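Dally-like, isoform A (PDB 6XTZ) binds Wnt and Hedgehog-family proteins as a GPI-anchored glypican, here as a core fragment, and shelters the lipid of Wnt so that it can signal far from its source. Local coordinates at residues Thr14-Ala19 and Gly241-Pro246; Lys70-Arg75 and Ser461-Ser466; Asn253-Cys258 and Ser466-Glu471. The protein carries 5 engineered substitutions. All blocks are in the same frame, centred on the assembly; numbering follows the deposited sequence. Where two conformers were deposited one is given.

Interaction 1: residues Thr14-Ala19 and Gly241-Pro246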
loop_
_atom_site.group_PDB
_atom_site.type_symbol
_atom_site.label_atom_id
_atom_site.label_comp_id
_atom_site.label_asym_id
_atom_site.label_seq_id
_atom_site.Cartn_x
_atom_site.Cartn_y
_atom_site.Cartn_z
ATOM N N THR A 14 14.640 43.484 9.328
ATOM C CA THR A 14 13.328 44.126 9.372
ATOM C C THR A 14 12.462 43.716 8.187
ATOM O O THR A 14 11.234 43.645 8.316
ATOM C CB THR A 14 13.481 45.649 9.425
ATOM O OG1 THR A 14 12.187 46.263 9.370
ATOM C CG2 THR A 14 14.326 46.152 8.264
ATOM N N HIS A 15 13.075 43.430 7.037
ATOM C CA HIS A 15 12.304 42.991 5.879
ATOM C C HIS A 15 11.826 41.554 6.037
ATOM O O HIS A 15 10.764 41.195 5.517
ATOM C CB HIS A 15 13.136 43.136 4.604
ATOM C CG HIS A 15 14.322 42.225 4.550
ATOM N ND1 HIS A 15 15.484 42.471 5.250
ATOM C CD2 HIS A 15 14.529 41.071 3.872
ATOM C CE1 HIS A 15 16.354 41.506 5.009
ATOM N NE2 HIS A 15 15.800 40.644 4.175
ATOM N N ILE A 16 12.595 40.722 6.746
ATOM C CA ILE A 16 12.202 39.332 6.952
ATOM C C ILE A 16 10.927 39.254 7.782
ATOM O O ILE A 16 10.020 38.468 7.479
ATOM C CB ILE A 16 13.353 38.547 7.606
ATOM C CG1 ILE A 16 14.588 38.554 6.703
ATOM C CG2 ILE A 16 12.927 37.122 7.910
ATOM C CD1 ILE A 16 15.775 37.822 7.292
ATOM N N PHE A 17 10.833 40.067 8.837
ATOM C CA PHE A 17 9.640 40.056 9.676
ATOM C C PHE A 17 8.422 40.561 8.913
ATOM O O PHE A 17 7.323 40.015 9.057
ATOM C CB PHE A 17 9.876 40.891 10.934
ATOM C CG PHE A 17 10.962 40.354 11.822
ATOM C CD1 PHE A 17 11.074 38.993 12.054
ATOM C CD2 PHE A 17 11.878 41.207 12.416
ATOM C CE1 PHE A 17 12.072 38.493 12.868
ATOM C CE2 PHE A 17 12.879 40.714 13.230
ATOM C CZ PHE A 17 12.978 39.354 13.454
ATOM N N GLN A 18 8.599 41.602 8.093
ATOM C CA GLN A 18 7.495 42.093 7.276
ATOM C C GLN A 18 7.061 41.061 6.245
ATOM O O GLN A 18 5.872 40.979 5.914
ATOM C CB GLN A 18 7.889 43.401 6.589
ATOM C CG GLN A 18 8.106 44.563 7.545
ATOM C CD GLN A 18 8.509 45.842 6.837
ATOM O OE1 GLN A 18 8.768 45.846 5.633
ATOM N NE2 GLN A 18 8.563 46.938 7.584
ATOM N N ALA A 19 8.002 40.269 5.727
ATOM C CA ALA A 19 7.649 39.196 4.806
ATOM C C ALA A 19 6.893 38.072 5.499
ATOM O O ALA A 19 6.180 37.315 4.831
ATOM C CB ALA A 19 8.906 38.641 4.134
ATOM N N GLY A 241 19.202 38.807 14.442
ATOM C CA GLY A 241 19.737 39.653 13.398
ATOM C C GLY A 241 20.324 38.917 12.217
ATOM O O GLY A 241 20.878 39.562 11.319
ATOM N N TYR A 242 20.219 37.591 12.182
ATOM C CA TYR A 242 20.765 36.796 11.093
ATOM C C TYR A 242 19.755 36.680 9.960
ATOM O O TYR A 242 18.549 36.562 10.194
ATOM C CB TYR A 242 21.153 35.402 11.587
ATOM C CG TYR A 242 22.202 35.397 12.676
ATOM C CD1 TYR A 242 23.250 36.308 12.664
ATOM C CD2 TYR A 242 22.144 34.479 13.716
ATOM C CE1 TYR A 242 24.212 36.303 13.658
ATOM C CE2 TYR A 242 23.101 34.466 14.714
ATOM C CZ TYR A 242 24.132 35.380 14.681
ATOM O OH TYR A 242 25.084 35.368 15.674
ATOM N N THR A 243 20.257 36.712 8.725
ATOM C CA THR A 243 19.416 36.580 7.545
ATOM C C THR A 243 19.590 35.251 6.826
ATOM O O THR A 243 18.839 34.975 5.883
ATOM C CB THR A 243 19.700 37.722 6.557
ATOM O OG1 THR A 243 21.063 37.648 6.118
ATOM C CG2 THR A 243 19.463 39.070 7.221
ATOM N N GLU A 244 20.545 34.423 7.240
ATOM C CA GLU A 244 20.823 33.181 6.535
ATOM C C GLU A 244 19.711 32.161 6.754
ATOM O O GLU A 244 19.009 32.173 7.770
ATOM C CB GLU A 244 22.159 32.590 6.990
ATOM C CG GLU A 244 23.386 33.357 6.519
ATOM C CD GLU A 244 23.683 34.581 7.364
ATOM O OE1 GLU A 244 24.622 35.329 7.014
ATOM O OE2 GLU A 244 22.986 34.798 8.377
ATOM N N LYS A 245 19.557 31.271 5.776
ATOM C CA LYS A 245 18.600 30.186 5.877
ATOM C C LYS A 245 19.101 29.126 6.858
ATOM O O LYS A 245 20.297 29.049 7.147
ATOM C CB LYS A 245 18.364 29.565 4.501
ATOM C CG LYS A 245 17.561 30.434 3.549
ATOM C CD LYS A 245 16.173 30.721 4.102
ATOM C CE LYS A 245 15.253 31.287 3.029
ATOM N NZ LYS A 245 15.790 32.538 2.427
ATOM N N PRO A 246 18.201 28.302 7.391
ATOM C CA PRO A 246 18.638 27.214 8.270
ATOM C C PRO A 246 19.438 26.172 7.505
ATOM O O PRO A 246 19.273 25.992 6.295
ATOM C CB PRO A 246 17.322 26.624 8.793
ATOM C CG PRO A 246 16.280 27.656 8.503
ATOM C CD PRO A 246 16.734 28.374 7.284
#
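Ile16 and Thr243 carry this small surface contact, their side chains crossing at about a right angle. Ile16 points from helix 14-19 toward the loop and does its touching with the terminal methyl. CG1 lies anti to the carbonyl carbon (chi1 -61°) and chi2 is anti at 179°, so the chain is stretched to full length and CD1 is driven out to the loop. There CD1 rests 3.9 Å from Thr243 CA and 3.9 Å from Thr243 CG2, touching backbone and side chain of one residue together. The carbonyl oxygen Tyr242 O comes in at 4.2 Å from Ile16 CD1, at the margin of the contact. With Thr243 OG1 between its own backbone N and carbonyl carbon (chi1 62°), the methyl CG2 is the branch presented to Ile16; the side chains meet methyl to methyl, and no hydrogen bond crosses the contact. The loop that receives the methyl begins at a Schellman motif closing helix 236-239, with Gly241, at positive phi, as its C-prime residue; in this disulfide-rich end of the glypican core, Cys236 and Cys239 bond to Cys40 and Cys49. Ile16 also touches Ala238 of helix 236-239, so one side chain packs against both the helix and the loop leaving it. Phe17, the next residue, packs on Ala238 and Cys49. Within helix 14-19 the His15 ring has Ile16 CG1 over one face, displaced toward the rim and 3.5 Å above the plane. The side chain of Thr243 lies about 8 Å from a bound sugar, the N-acetylglucosamine attached to Asn9.

Interaction 2: residues Lys70-Arg75 and Ser461-Ser466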
loop_
_atom_site.group_PDB
_atom_site.type_symbol
_atom_site.label_atom_id
_atom_site.label_comp_id
_atom_site.label_asym_id
_atom_site.label_seq_id
_atom_site.Cartn_x
_atom_site.Cartn_y
_atom_site.Cartn_z
ATOM N N LYS A 70 -0.172 17.589 4.631
ATOM C CA LYS A 70 -1.542 17.246 4.258
ATOM C C LYS A 70 -1.691 17.135 2.746
ATOM O O LYS A 70 -2.354 16.218 2.246
ATOM C CB LYS A 70 -2.516 18.283 4.817
ATOM C CG LYS A 70 -3.969 18.036 4.443
ATOM C CD LYS A 70 -4.875 19.123 5.000
ATOM C CE LYS A 70 -6.327 18.885 4.616
ATOM N NZ LYS A 70 -6.847 17.602 5.168
ATOM N N ASP A 71 -1.076 18.056 2.001
ATOM C CA ASP A 71 -1.161 18.011 0.546
ATOM C C ASP A 71 -0.419 16.803 -0.016
ATOM O O ASP A 71 -0.895 16.159 -0.958
ATOM C CB ASP A 71 -0.609 19.305 -0.050
ATOM C CG ASP A 71 -0.635 19.307 -1.565
ATOM O OD1 ASP A 71 -1.744 19.311 -2.139
ATOM O OD2 ASP A 71 0.450 19.306 -2.181
ATOM N N GLN A 72 0.744 16.479 0.551
ATOM C CA GLN A 72 1.514 15.338 0.067
ATOM C C GLN A 72 0.809 14.021 0.368
ATOM O O GLN A 72 0.738 13.137 -0.492
ATOM C CB GLN A 72 2.911 15.350 0.687
ATOM C CG GLN A 72 3.794 16.492 0.215
ATOM C CD GLN A 72 4.231 16.327 -1.226
ATOM O OE1 GLN A 72 4.538 15.221 -1.670
ATOM N NE2 GLN A 72 4.255 17.429 -1.967
ATOM N N ILE A 73 0.278 13.876 1.583
ATOM C CA ILE A 73 -0.309 12.606 1.992
ATOM C C ILE A 73 -1.632 12.365 1.271
ATOM O O ILE A 73 -1.883 11.270 0.757
ATOM C CB ILE A 73 -0.483 12.567 3.521
ATOM C CG1 ILE A 73 0.882 12.564 4.214
ATOM C CG2 ILE A 73 -1.289 11.354 3.933
ATOM C CD1 ILE A 73 0.800 12.714 5.721
ATOM N N SER A 74 -2.496 13.383 1.220
ATOM C CA SER A 74 -3.806 13.199 0.601
ATOM C C SER A 74 -3.695 12.955 -0.900
ATOM O O SER A 74 -4.520 12.230 -1.469
ATOM C CB SER A 74 -4.697 14.410 0.873
ATOM O OG SER A 74 -4.204 15.561 0.216
ATOM N N ARG A 75 -2.696 13.548 -1.556
ATOM C CA ARG A 75 -2.524 13.329 -2.987
ATOM C C ARG A 75 -2.025 11.917 -3.272
ATOM O O ARG A 75 -2.471 11.277 -4.232
ATOM C CB ARG A 75 -1.571 14.375 -3.561
ATOM C CG ARG A 75 -1.415 14.335 -5.071
ATOM C CD ARG A 75 -1.240 15.740 -5.627
ATOM N NE ARG A 75 -0.505 16.600 -4.703
ATOM C CZ ARG A 75 0.819 16.722 -4.686
ATOM N NH1 ARG A 75 1.562 16.041 -5.547
ATOM N NH2 ARG A 75 1.399 17.527 -3.807
ATOM N N SER A 461 9.880 8.725 4.626
ATOM C CA SER A 461 11.199 9.203 5.025
ATOM C C SER A 461 11.653 10.396 4.195
ATOM O O SER A 461 12.574 11.108 4.609
ATOM C CB SER A 461 12.230 8.076 4.924
ATOM O OG SER A 461 12.325 7.574 3.601
ATOM N N ASN A 462 11.026 10.632 3.046
ATOM C CA ASN A 462 11.358 11.767 2.196
ATOM C C ASN A 462 10.588 13.028 2.566
ATOM O O ASN A 462 10.940 14.110 2.081
ATOM C CB ASN A 462 11.093 11.415 0.727
ATOM C CG ASN A 462 11.647 12.448 -0.232
ATOM O OD1 ASN A 462 12.846 12.475 -0.508
ATOM N ND2 ASN A 462 10.773 13.300 -0.756
ATOM N N LEU A 463 9.553 12.918 3.402
ATOM C CA LEU A 463 8.800 14.104 3.810
ATOM C C LEU A 463 9.680 15.175 4.443
ATOM O O LEU A 463 9.585 16.341 4.022
ATOM C CB LEU A 463 7.653 13.696 4.742
ATOM C CG LEU A 463 6.310 13.391 4.078
ATOM C CD1 LEU A 463 5.297 12.938 5.112
ATOM C CD2 LEU A 463 5.804 14.616 3.332
ATOM N N PRO A 464 10.544 14.878 5.426
ATOM C CA PRO A 464 11.415 15.944 5.953
ATOM C C PRO A 464 12.299 16.576 4.894
ATOM O O PRO A 464 12.497 17.797 4.906
ATOM C CB PRO A 464 12.238 15.224 7.034
ATOM C CG PRO A 464 12.133 13.778 6.704
ATOM C CD PRO A 464 10.764 13.605 6.134
ATOM N N HIS A 465 12.833 15.780 3.967
ATOM C CA HIS A 465 13.602 16.352 2.868
ATOM C C HIS A 465 12.717 17.156 1.928
ATOM O O HIS A 465 13.176 18.140 1.335
ATOM C CB HIS A 465 14.329 15.245 2.107
ATOM C CG HIS A 465 15.254 14.440 2.964
ATOM N ND1 HIS A 465 16.592 14.744 3.105
ATOM C CD2 HIS A 465 15.031 13.354 3.741
ATOM C CE1 HIS A 465 17.155 13.874 3.924
ATOM N NE2 HIS A 465 16.229 13.020 4.324
ATOM N N SER A 466 11.451 16.763 1.783
ATOM C CA SER A 466 10.539 17.515 0.929
ATOM C C SER A 466 10.127 18.829 1.583
ATOM O O SER A 466 10.005 19.856 0.904
ATOM C CB SER A 466 9.311 16.668 0.599
ATOM O OG SER A 466 8.349 17.421 -0.118
#
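Gln72 meets Leu463 through aliphatic carbon: Gln72 CB lies 4.0 Å from Leu463 CD2, and Gln72 CG follows at 4.2 Å from the same methyl. The two side chains slide past each other in opposite directions, the CD2 methyl of Leu463 lying against the CB-CG stem of Gln72. Gln72 CG sits anti to the carbonyl carbon, and the chain then bends at chi2 (-71°), turning its end along its own helix. Gln72 CD stops 4.4 Å from Ser466 OG, a loose approach; the hydroxyl is instead hydrogen-bonded to His68 NE2, one helical turn before Gln72, which gives the two helices a polar tie beside the apolar one. At an unusual chi1 of -91°, Leu463 brings CD2 to Gln72. Its side chain is buried, with Leu259 and Gln262 also against it, while Phe459 packs on both Gln72 and Ile73. Behind the contact, Lys70 O is gripped twice: Ser74 OG at 2.8 Å and Ser74 N at 3.0 Å from Lys70 O reach it from opposite faces of its plane. Across the contact, helix 459-467 kinks just after Leu463, where the N atoms of Pro464 and His465 lack a bond to the preceding turn; proline has no N-H to give. This is helix-on-helix packing in the elongated, all-helical glypican fold, seating the short proline-kinked helix 459-467 against the long helix 51-110.

Interaction 3: residues Asn253-Cys258 and Ser466-Glu471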
loop_
_atom_site.group_PDB
_atom_site.type_symbol
_atom_site.label_atom_id
_atom_site.label_comp_id
_atom_site.label_asym_id
_atom_site.label_seq_id
_atom_site.Cartn_x
_atom_site.Cartn_y
_atom_site.Cartn_z
ATOM N N ASN A 253 16.516 17.266 10.605
ATOM C CA ASN A 253 16.394 16.682 11.937
ATOM C C ASN A 253 15.173 17.212 12.676
ATOM O O ASN A 253 14.545 16.473 13.442
ATOM C CB ASN A 253 17.661 16.951 12.748
ATOM C CG ASN A 253 18.812 16.060 12.339
ATOM O OD1 ASN A 253 18.607 14.932 11.891
ATOM N ND2 ASN A 253 20.033 16.559 12.494
ATOM N N VAL A 254 14.820 18.479 12.462
ATOM C CA VAL A 254 13.661 19.050 13.142
ATOM C C VAL A 254 12.372 18.455 12.587
ATOM O O VAL A 254 11.489 18.034 13.343
ATOM C CB VAL A 254 13.673 20.585 13.031
ATOM C CG1 VAL A 254 12.393 21.171 13.609
ATOM C CG2 VAL A 254 14.888 21.153 13.747
ATOM N N ILE A 255 12.246 18.408 11.259
ATOM C CA ILE A 255 11.037 17.851 10.659
ATOM C C ILE A 255 10.915 16.366 10.982
ATOM O O ILE A 255 9.811 15.860 11.216
ATOM C CB ILE A 255 11.017 18.103 9.141
ATOM C CG1 ILE A 255 11.321 19.571 8.838
ATOM C CG2 ILE A 255 9.660 17.730 8.565
ATOM C CD1 ILE A 255 10.280 20.529 9.363
ATOM N N LYS A 256 12.041 15.646 11.006
ATOM C CA LYS A 256 12.007 14.238 11.392
ATOM C C LYS A 256 11.449 14.066 12.799
ATOM O O LYS A 256 10.711 13.112 13.069
ATOM C CB LYS A 256 13.403 13.621 11.294
ATOM C CG LYS A 256 13.797 13.179 9.896
ATOM C CD LYS A 256 15.027 12.285 9.936
ATOM C CE LYS A 256 15.277 11.623 8.591
ATOM N NZ LYS A 256 16.349 10.594 8.678
ATOM N N GLY A 257 11.788 14.981 13.709
ATOM C CA GLY A 257 11.243 14.902 15.053
ATOM C C GLY A 257 9.775 15.273 15.107
ATOM O O GLY A 257 8.988 14.629 15.806
ATOM N N CYS A 258 9.386 16.320 14.375
ATOM C CA CYS A 258 7.975 16.679 14.284
ATOM C C CYS A 258 7.146 15.523 13.739
ATOM O O CYS A 258 6.021 15.285 14.195
ATOM C CB CYS A 258 7.804 17.920 13.407
ATOM S SG CYS A 258 8.196 19.488 14.219
ATOM N N SER A 466 11.451 16.763 1.783
ATOM C CA SER A 466 10.539 17.515 0.929
ATOM C C SER A 466 10.127 18.829 1.583
ATOM O O SER A 466 10.005 19.856 0.904
ATOM C CB SER A 466 9.311 16.668 0.599
ATOM O OG SER A 466 8.349 17.421 -0.118
ATOM N N VAL A 467 9.912 18.817 2.900
ATOM C CA VAL A 467 9.516 20.034 3.602
ATOM C C VAL A 467 10.641 21.064 3.573
ATOM O O VAL A 467 10.397 22.264 3.408
ATOM C CB VAL A 467 9.085 19.701 5.042
ATOM C CG1 VAL A 467 8.808 20.974 5.827
ATOM C CG2 VAL A 467 7.859 18.803 5.035
ATOM N N CYS A 468 11.888 20.617 3.713
ATOM C CA CYS A 468 13.030 21.521 3.771
ATOM C C CYS A 468 13.479 22.016 2.398
ATOM O O CYS A 468 14.551 22.624 2.304
ATOM C CB CYS A 468 14.204 20.840 4.482
ATOM S SG CYS A 468 13.867 20.381 6.201
ATOM N N SER A 469 12.693 21.789 1.345
ATOM C CA SER A 469 13.057 22.212 0.001
ATOM C C SER A 469 12.050 23.156 -0.640
ATOM O O SER A 469 12.226 23.520 -1.808
ATOM C CB SER A 469 13.249 20.989 -0.909
ATOM O OG SER A 469 14.354 20.207 -0.491
ATOM N N ASN A 470 11.005 23.565 0.079
ATOM C CA ASN A 470 9.986 24.436 -0.486
ATOM C C ASN A 470 10.394 25.902 -0.337
ATOM O O ASN A 470 11.452 26.231 0.201
ATOM C CB ASN A 470 8.628 24.167 0.166
ATOM C CG ASN A 470 8.666 24.278 1.683
ATOM O OD1 ASN A 470 9.607 24.821 2.262
ATOM N ND2 ASN A 470 7.628 23.764 2.335
ATOM N N GLU A 471 9.534 26.800 -0.826
ATOM C CA GLU A 471 9.815 28.228 -0.720
ATOM C C GLU A 471 9.667 28.728 0.709
ATOM O O GLU A 471 10.291 29.728 1.082
ATOM C CB GLU A 471 8.887 29.017 -1.640
ATOM C CG GLU A 471 8.865 28.531 -3.074
ATOM C CD GLU A 471 7.813 29.238 -3.906
ATOM O OE1 GLU A 471 7.153 30.157 -3.376
ATOM O OE2 GLU A 471 7.643 28.872 -5.088
#
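Ile255 of helix 248-258 meets Val467 and Cys468 through apolar contacts alone, using both of its branches. The longer branch sets Ile255 CD1 3.9 Å from Val467 CG1 and Ile255 CG1 3.8 Å from Cys468 SG, while Ile255 CG2 lies 4.1 Å from Val467 CB. The side chains of Ile255 and Val467 run at a slant to each other; because Val467 CG1 is anti to its backbone N (chi1 174°), its two methyls divide the isoleucine between them, CG1 facing CD1 and CG2 facing Ile255 CG2. Pro464 and Leu230 also touch Ile255, Leu65 touches Val467, and Ile255, Val467 and Cys468 are all buried. Cut back to an alanine, Ile255 would lose CG1, CG2 and CD1, which is likely to open a gap against Val467 and remove the packing of CG1 on the Cys468 sulfur. Covalent bonds reinforce the packing. Cys468 SG is joined to Cys251, one turn before Ile255 on the same helix, and Cys258 is joined to Cys226. Hydrogen bonds lie to the sides: Asn253 is held by Tyr492, Ser495 and Thr497 through its amide, and Ser469 OG bonds to His465 O as the chain leaves the helix at Cys468. A buried isoleucine packed against a disulfide that ties helix 248-258 to the residue just past helix 459-467 belongs to the cysteine-rich lobe of the glypican fold, where disulfides join parts distant in sequence.

Overall arrangement
From the N terminus, helix 14-19 waits until 241-246 to close interaction 1, a loop of 221 largely helical residues at the disulfide-rich end of the elongated molecule. Helix 51-110 starts interaction 2 inside that loop, but its partner 461-466 arrives far later, beyond the unmodelled 324-437, so interactions 1 and 2 cross. Interaction 3 opens at 253-258, after interaction 1 has closed, and ends at 466-471, crossing interaction 2. These last two share Ser466 and helix 459-467, and meet where Pro464 CA lies 3.6 Å from Ile255 CG2. Helix 459-467 thus joins helices 51-110 and 248-258, while interaction 1 does not touch interaction 3, their nearest atoms being about 6 Å apart.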